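Local coordinates for histidine triad (HIT) protein (PDB 3NRD) that probably binds nucleotides through this HIT domain, one part of a longer protein, and may act on their phosphate groups as its family relatives do, at residues Ile18-Leu23 against Val40-Asp45; Trp34-Leu39 against Gly108-Phe113; Thr75-Ile80 against Ala98-Asp103. All coordinates share one frame; numbering follows the deposited sequence. Where two conformers were deposited one is given.

In the fold
All three interactions reach the antiparallel sheet of a HIT domain (strand order 15-20, 24-29, 36-41, 94-99, 79-84); segment 108-113 is a loop packed on strand 36-41. Interactions 1 and 2 share that strand and interleave along the chain; their centres lie about 19 Å apart, on opposite sides of the chain's centre, and Ile18 packs on Leu37. Interaction 1 closes before interaction 3 opens, about 25 Å away between centres. Interaction 3, on strands 79-84 and 94-99, is nested inside the loop closed by interaction 2, with centres about 11 Å apart; Pro35 meets Ala98, and Gly108 meets Arg99. Both touch the second subunit, so edge strand 79-84 and loop 108-113 lie at the subunit interface.

Interaction 1. Residues Ile18-Leu23 against Val40-Asp45; sequences IGTLGL and VPQRAD. With SO4 (sulfate ion), chain I; SO4 (sulfate ion), chain G.
Leu23 O accepts two hydrogen bonds from a single residue, Gln42. The backbone N of Gln42 lies 2.9 Å from Leu23 O, tilted from the carbonyl plane, with an N-H...O angle of 153°. Gln42 NE2 stands above the opposite face of that plane, 3.1 Å from Leu23 O. CG of Gln42 turns beside its own backbone N (chi1 -58°), and the extended chain beyond it passes the carbonyl oxygen. With these bonds, Leu23 CG against Pro41 CB at 3.9 Å makes up the tight part. At the rim, the Leu23 CD1 methyl lies beside the Arg43 chain, 3.6 Å from NE. The exposed side is thinner: Thr20 CG2 approaches Gln42 NE2 at 3.6 Å, and a sulfate, probably from the crystallisation liquor, accepts a bond from the same NE2. Gln42 OE1 accepts from Gln25 NE2 on strand 24-29. An alanine at Gln42 would probably leave Leu23 O with the backbone bond alone and Gln25 NE2 without this acceptor. The turn from strand 15-20 into strand 24-29 meets the end of strand 36-41, with Leu23 packed on Met59 of helix 54-75 and Arg43 salt-bridged to Asp56 of that helix.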
# COMPACT_ATOMS: atom_id res chain seq x y z
N ILE A 18 -11.22 13.21 10.79
CA ILE A 18 -10.47 14.48 10.77
C ILE A 18 -10.72 15.33 9.51
O ILE A 18 -10.03 16.32 9.32
CB ILE A 18 -8.93 14.25 10.99
CG1 ILE A 18 -8.29 13.42 9.89
CG2 ILE A 18 -8.68 13.54 12.35
CD1 ILE A 18 -6.80 13.30 10.05
N GLY A 19 -11.70 14.96 8.69
CA GLY A 19 -12.05 15.73 7.50
C GLY A 19 -12.33 14.85 6.30
O GLY A 19 -12.20 13.64 6.35
N THR A 20 -12.73 15.50 5.23
CA THR A 20 -12.98 14.87 3.94
C THR A 20 -12.21 15.65 2.92
O THR A 20 -12.09 16.86 3.05
CB THR A 20 -14.48 14.89 3.64
OG1 THR A 20 -15.16 14.23 4.73
CG2 THR A 20 -14.81 14.17 2.35
N LEU A 21 -11.70 14.95 1.92
CA LEU A 21 -11.07 15.53 0.74
C LEU A 21 -12.17 15.57 -0.32
O LEU A 21 -13.31 15.87 0.05
CB LEU A 21 -9.83 14.73 0.36
CG LEU A 21 -8.70 14.70 1.40
CD1 LEU A 21 -7.56 13.82 0.88
CD2 LEU A 21 -8.19 16.09 1.77
N GLY A 22 -11.90 15.34 -1.59
CA GLY A 22 -12.96 15.27 -2.59
C GLY A 22 -13.63 13.92 -2.66
O GLY A 22 -14.85 13.77 -2.59
N LEU A 23 -12.81 12.92 -2.86
CA LEU A 23 -13.27 11.56 -2.95
C LEU A 23 -13.24 10.86 -1.58
O LEU A 23 -14.17 10.12 -1.27
CB LEU A 23 -12.42 10.79 -3.93
CG LEU A 23 -12.70 9.29 -4.08
CD1 LEU A 23 -14.12 9.04 -4.50
CD2 LEU A 23 -11.69 8.71 -5.09
N VAL A 40 -10.68 6.88 2.94
CA VAL A 40 -11.79 5.98 2.58
C VAL A 40 -12.52 6.64 1.44
O VAL A 40 -13.23 7.63 1.68
CB VAL A 40 -12.71 5.72 3.75
CG1 VAL A 40 -13.87 4.72 3.30
CG2 VAL A 40 -11.90 5.20 4.94
N PRO A 41 -12.30 6.17 0.19
CA PRO A 41 -13.03 6.71 -0.95
C PRO A 41 -14.51 6.48 -0.76
O PRO A 41 -14.92 5.35 -0.48
CB PRO A 41 -12.55 5.89 -2.14
CG PRO A 41 -11.39 5.14 -1.69
CD PRO A 41 -11.31 5.16 -0.23
N GLN A 42 -15.32 7.50 -0.99
CA GLN A 42 -16.76 7.44 -0.68
C GLN A 42 -17.56 6.90 -1.86
O GLN A 42 -18.47 7.55 -2.38
CB GLN A 42 -17.22 8.81 -0.29
CG GLN A 42 -16.47 9.40 0.88
CD GLN A 42 -16.86 10.84 1.11
OE1 GLN A 42 -17.59 11.13 2.05
NE2 GLN A 42 -16.38 11.74 0.26
N ARG A 43 -17.21 5.68 -2.27
CA ARG A 43 -17.92 4.92 -3.28
C ARG A 43 -18.40 3.61 -2.65
O ARG A 43 -17.65 2.94 -1.97
CB ARG A 43 -17.02 4.63 -4.48
CG ARG A 43 -16.37 5.82 -5.15
CD ARG A 43 -17.40 6.76 -5.74
NE ARG A 43 -16.83 7.81 -6.59
CZ ARG A 43 -17.42 8.97 -6.91
NH1 ARG A 43 -18.62 9.30 -6.42
NH2 ARG A 43 -16.79 9.82 -7.70
N ALA A 44 -19.66 3.26 -2.88
CA ALA A 44 -20.26 2.05 -2.33
C ALA A 44 -19.66 0.77 -2.90
O ALA A 44 -19.30 0.71 -4.07
CB ALA A 44 -21.78 2.06 -2.58
N ASP A 45 -19.55 -0.23 -2.03
CA ASP A 45 -19.16 -1.60 -2.38
C ASP A 45 -17.87 -1.72 -3.19
O ASP A 45 -17.82 -2.49 -4.13
CB ASP A 45 -20.33 -2.28 -3.14
CG ASP A 45 -21.63 -2.16 -2.41
OD1 ASP A 45 -21.65 -2.33 -1.16
OD2 ASP A 45 -22.64 -1.85 -3.07
S SO4 I . -16.81 16.06 -1.06
O1 SO4 I . -15.67 16.88 -1.39
O2 SO4 I . -17.66 16.89 -0.21
O3 SO4 I . -17.51 15.66 -2.28
O4 SO4 I . -16.37 14.87 -0.34
S SO4 G . -21.86 4.97 -5.64
O1 SO4 G . -20.73 4.91 -6.54
O2 SO4 G . -22.59 6.18 -5.91
O3 SO4 G . -22.69 3.82 -5.93
O4 SO4 G . -21.41 4.96 -4.25

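Interaction 2. Residues Trp34-Leu39 against Gly108-Phe113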
# COMPACT_ATOMS: atom_id res chain seq x y z
N TRP A 34 2.08 5.10 15.96
CA TRP A 34 2.59 5.72 14.72
C TRP A 34 1.54 6.70 14.22
O TRP A 34 0.35 6.42 14.36
CB TRP A 34 2.87 4.69 13.62
CG TRP A 34 3.53 3.47 14.04
CD1 TRP A 34 4.85 3.20 14.00
CD2 TRP A 34 2.89 2.31 14.55
NE1 TRP A 34 5.08 1.92 14.46
CE2 TRP A 34 3.88 1.36 14.79
CE3 TRP A 34 1.55 1.97 14.82
CZ2 TRP A 34 3.58 0.09 15.30
CZ3 TRP A 34 1.26 0.72 15.33
CH2 TRP A 34 2.27 -0.19 15.59
N PRO A 35 1.96 7.85 13.67
CA PRO A 35 0.93 8.71 13.03
C PRO A 35 0.38 8.04 11.78
O PRO A 35 1.10 7.84 10.78
CB PRO A 35 1.67 10.01 12.73
CG PRO A 35 2.98 9.94 13.52
CD PRO A 35 3.29 8.50 13.72
N TRP A 36 -0.91 7.71 11.84
CA TRP A 36 -1.53 6.73 10.94
C TRP A 36 -2.89 7.25 10.55
O TRP A 36 -3.76 7.46 11.41
CB TRP A 36 -1.60 5.43 11.71
CG TRP A 36 -2.16 4.24 11.04
CD1 TRP A 36 -2.77 4.16 9.83
CD2 TRP A 36 -2.21 2.95 11.59
NE1 TRP A 36 -3.19 2.90 9.60
CE2 TRP A 36 -2.86 2.12 10.67
CE3 TRP A 36 -1.76 2.40 12.80
CZ2 TRP A 36 -3.09 0.77 10.91
CZ3 TRP A 36 -1.98 1.06 13.04
CH2 TRP A 36 -2.64 0.25 12.10
N LEU A 37 -3.05 7.50 9.25
CA LEU A 37 -4.27 7.98 8.66
C LEU A 37 -4.84 6.91 7.77
O LEU A 37 -4.09 6.08 7.20
CB LEU A 37 -3.99 9.20 7.80
CG LEU A 37 -3.24 10.34 8.52
CD1 LEU A 37 -3.06 11.49 7.55
CD2 LEU A 37 -3.96 10.79 9.78
N ILE A 38 -6.14 6.94 7.60
CA ILE A 38 -6.75 6.18 6.53
C ILE A 38 -7.58 7.08 5.64
O ILE A 38 -8.19 8.04 6.13
CB ILE A 38 -7.57 4.95 7.02
CG1 ILE A 38 -8.77 5.33 7.85
CG2 ILE A 38 -6.67 4.06 7.85
CD1 ILE A 38 -9.70 4.13 8.17
N LEU A 39 -7.57 6.75 4.36
CA LEU A 39 -8.35 7.45 3.34
C LEU A 39 -9.41 6.48 2.88
O LEU A 39 -9.09 5.36 2.49
CB LEU A 39 -7.49 7.88 2.16
CG LEU A 39 -6.90 9.28 2.33
CD1 LEU A 39 -5.85 9.29 3.46
CD2 LEU A 39 -6.32 9.76 1.01
N GLY A 108 9.57 -3.31 10.49
CA GLY A 108 8.43 -4.12 10.10
C GLY A 108 7.16 -3.32 9.94
O GLY A 108 7.13 -2.08 10.17
N PRO A 109 6.08 -3.99 9.56
CA PRO A 109 4.80 -3.31 9.39
C PRO A 109 4.10 -2.93 10.71
O PRO A 109 4.33 -3.58 11.74
CB PRO A 109 3.98 -4.34 8.65
CG PRO A 109 4.58 -5.68 9.08
CD PRO A 109 5.99 -5.44 9.28
N VAL A 110 3.27 -1.88 10.67
CA VAL A 110 2.46 -1.52 11.84
C VAL A 110 1.31 -2.52 12.03
O VAL A 110 0.94 -2.81 13.16
CB VAL A 110 1.94 -0.05 11.77
CG1 VAL A 110 3.10 0.89 11.46
CG2 VAL A 110 0.77 0.12 10.76
N TRP A 111 0.84 -3.08 10.92
CA TRP A 111 -0.37 -3.91 10.88
C TRP A 111 -0.16 -5.19 11.65
O TRP A 111 0.81 -5.92 11.43
CB TRP A 111 -0.73 -4.23 9.42
CG TRP A 111 -0.95 -2.98 8.61
CD1 TRP A 111 -1.96 -2.09 8.76
CD2 TRP A 111 -0.11 -2.46 7.58
NE1 TRP A 111 -1.82 -1.05 7.89
CE2 TRP A 111 -0.69 -1.25 7.14
CE3 TRP A 111 1.06 -2.91 6.96
CZ2 TRP A 111 -0.15 -0.49 6.11
CZ3 TRP A 111 1.62 -2.13 5.96
CH2 TRP A 111 1.01 -0.94 5.54
N GLY A 112 -1.06 -5.42 12.60
CA GLY A 112 -1.02 -6.59 13.44
C GLY A 112 0.01 -6.57 14.55
O GLY A 112 0.13 -7.57 15.27
N PHE A 113 0.71 -5.45 14.74
CA PHE A 113 1.76 -5.39 15.75
C PHE A 113 1.19 -4.88 17.09
O PHE A 113 0.74 -3.73 17.19
CB PHE A 113 2.93 -4.50 15.34
CG PHE A 113 4.01 -4.42 16.39
CD1 PHE A 113 4.82 -5.50 16.62
CD2 PHE A 113 4.18 -3.27 17.16
CE1 PHE A 113 5.80 -5.46 17.60
CE2 PHE A 113 5.15 -3.21 18.15
CZ PHE A 113 5.97 -4.30 18.36
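Val110 pushes its two methyl groups against Trp34 and Trp36, one methyl to each indole. CG1, anti to the carbonyl carbon (chi1 -50°), sits 3.4 Å from the centroid of the Trp34 five-membered ring and 13° off its normal, a CH-pi contact over the face. CG2 of Val110 makes a second CH-pi contact, 3.7 Å from the centroid of the Trp36 six-membered ring, where it lies off-centre toward the rim. The same methyl is over one face of Trp111, so CG2 fills the corner that Trp36 and Trp111 form. These two indoles stand almost perpendicular, with planes at 86°, and Trp36 CZ2 is 3.7 Å from Trp111 NE1. The hollow lies beside the probable histidine motif of this HIT domain: Trp36 NE1 is hydrogen-bonded to ND1 of His95, which probably corresponds to the last histidine of that motif, and Trp111 meets the His95 ring edge-to-face. A type II turn, with Phe113 N 3.1 Å from Val110 O, brings Phe113 back toward Trp34. Phe113 CD2 then abuts the indole edge in plane, 3.9 Å from Trp34 CZ2, and the two side chains cross at about a right angle. Beyond the rings, Trp111 packs on Leu85 of the second subunit.

Interaction 3. Residues Thr75-Ile80 against Ala98-Asp103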
# COMPACT_ATOMS: atom_id res chain seq x y z
N THR A 75 4.93 15.50 10.46
CA THR A 75 5.58 14.64 11.48
C THR A 75 7.11 14.71 11.49
O THR A 75 7.74 14.30 12.46
CB THR A 75 5.21 13.17 11.26
OG1 THR A 75 5.62 12.81 9.95
CG2 THR A 75 3.70 12.94 11.43
N GLY A 76 7.73 15.19 10.42
CA GLY A 76 9.18 15.05 10.26
C GLY A 76 9.62 13.59 10.07
O GLY A 76 10.74 13.24 10.36
N ALA A 77 8.71 12.74 9.57
CA ALA A 77 8.95 11.32 9.41
C ALA A 77 10.09 11.04 8.42
O ALA A 77 10.25 11.76 7.45
CB ALA A 77 7.66 10.63 8.91
N GLU A 78 10.85 9.97 8.67
CA GLU A 78 11.85 9.50 7.68
C GLU A 78 11.23 8.84 6.44
O GLU A 78 11.77 8.95 5.34
CB GLU A 78 12.80 8.52 8.35
CG GLU A 78 13.68 9.21 9.37
CD GLU A 78 14.31 8.28 10.39
OE1 GLU A 78 14.33 7.03 10.20
OE2 GLU A 78 14.78 8.84 11.41
N LYS A 79 10.09 8.15 6.63
CA LYS A 79 9.48 7.36 5.57
C LYS A 79 7.98 7.22 5.76
O LYS A 79 7.51 6.99 6.89
CB LYS A 79 10.13 5.98 5.52
CG LYS A 79 9.79 5.13 4.29
CD LYS A 79 10.44 5.66 3.01
CE LYS A 79 10.02 4.83 1.80
NZ LYS A 79 8.59 4.99 1.47
N ILE A 80 7.24 7.37 4.68
CA ILE A 80 5.83 7.04 4.66
C ILE A 80 5.63 5.60 4.17
O ILE A 80 6.34 5.15 3.27
CB ILE A 80 5.04 8.00 3.74
CG1 ILE A 80 5.13 9.46 4.24
CG2 ILE A 80 3.56 7.62 3.64
CD1 ILE A 80 4.45 9.71 5.60
N ALA A 98 3.14 7.39 8.96
CA ALA A 98 4.45 8.05 9.13
C ALA A 98 5.39 7.17 9.95
O ALA A 98 5.03 6.76 11.05
CB ALA A 98 4.28 9.37 9.82
N ARG A 99 6.59 6.94 9.46
CA ARG A 99 7.55 6.04 10.11
C ARG A 99 8.94 6.63 10.28
O ARG A 99 9.36 7.54 9.54
CB ARG A 99 7.75 4.76 9.31
CG ARG A 99 6.53 4.01 8.93
CD ARG A 99 5.80 3.41 10.09
NE ARG A 99 6.60 2.51 10.93
CZ ARG A 99 6.78 1.21 10.76
NH1 ARG A 99 6.27 0.56 9.72
NH2 ARG A 99 7.50 0.54 11.66
N ARG A 100 9.68 6.05 11.22
CA ARG A 100 11.06 6.40 11.40
C ARG A 100 11.77 5.26 12.13
O ARG A 100 11.15 4.51 12.89
CB ARG A 100 11.17 7.72 12.16
CG ARG A 100 10.85 7.65 13.67
CD ARG A 100 9.96 8.78 14.10
NE ARG A 100 10.57 10.10 13.89
CZ ARG A 100 9.93 11.21 13.50
NH1 ARG A 100 8.62 11.22 13.19
NH2 ARG A 100 10.62 12.36 13.39
N GLU A 101 13.05 5.15 11.89
CA GLU A 101 13.89 4.21 12.62
C GLU A 101 13.70 4.39 14.12
O GLU A 101 13.65 5.51 14.63
CB GLU A 101 15.35 4.35 12.23
CG GLU A 101 16.29 3.33 12.92
CD GLU A 101 17.73 3.43 12.45
OE1 GLU A 101 18.01 4.27 11.56
OE2 GLU A 101 18.59 2.67 12.97
N GLY A 102 13.54 3.25 14.78
CA GLY A 102 13.32 3.21 16.21
C GLY A 102 11.87 3.29 16.62
O GLY A 102 11.60 3.20 17.80
N ASP A 103 10.93 3.48 15.68
CA ASP A 103 9.51 3.55 16.05
C ASP A 103 9.05 2.12 16.32
O ASP A 103 9.82 1.21 16.10
CB ASP A 103 8.66 4.32 15.00
CG ASP A 103 8.39 3.54 13.72
OD1 ASP A 103 8.59 2.33 13.63
OD2 ASP A 103 7.95 4.18 12.74
O HOH W 1 14.31 8.03 13.93
O HOH W 2 17.29 7.30 11.27
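Arg99 N and Lys79 O form the shortest hydrogen bond between the two segments, 2.7 Å long, with the donor nearly along the C=O axis. The return bond, Lys79 N to Arg99 O at 3.1 Å, makes this an antiparallel hydrogen-bonded pair. Next to it, Ile80 and Ala98 form a non-hydrogen-bonded pair. Ala98 CB lies 3.7 Å from Ala77 CB, and Thr75 OG1 and CG2 touch the same Ala98 methyl. Beyond the pair, the contact turns polar. Glu78 OE1 takes the backbone N of Glu101 at 2.8 Å, from above the carboxylate plane; a water joins Glu78 OE2 to Glu101 O. Arg100 bends at chi2 and chi3; Thr75 O lies in its guanidinium plane, 3.3 Å from Arg100 NH1, which stands above the plane of that carbonyl. Arg99 instead grips Asp103 side-on: NE lies 2.8 Å from Asp103 OD2, and NH2 bonds to the syn lone pair of Asp103 OD1. Arg100 N reaches Asp103 OD2 from the opposite face to Arg99 NE, which helps fix the carboxylate's rotation. Lys79 NZ leads away from Arg99 to Ile80 O and to a salt bridge with Glu48 of the second subunit. With Glu78 and Lys79 both facing Arg99, the geometry is that of a classic beta bulge at the open end of the hairpin formed by strands 79-84 and 94-99, beside the type II turn from Arg100 to Asp103.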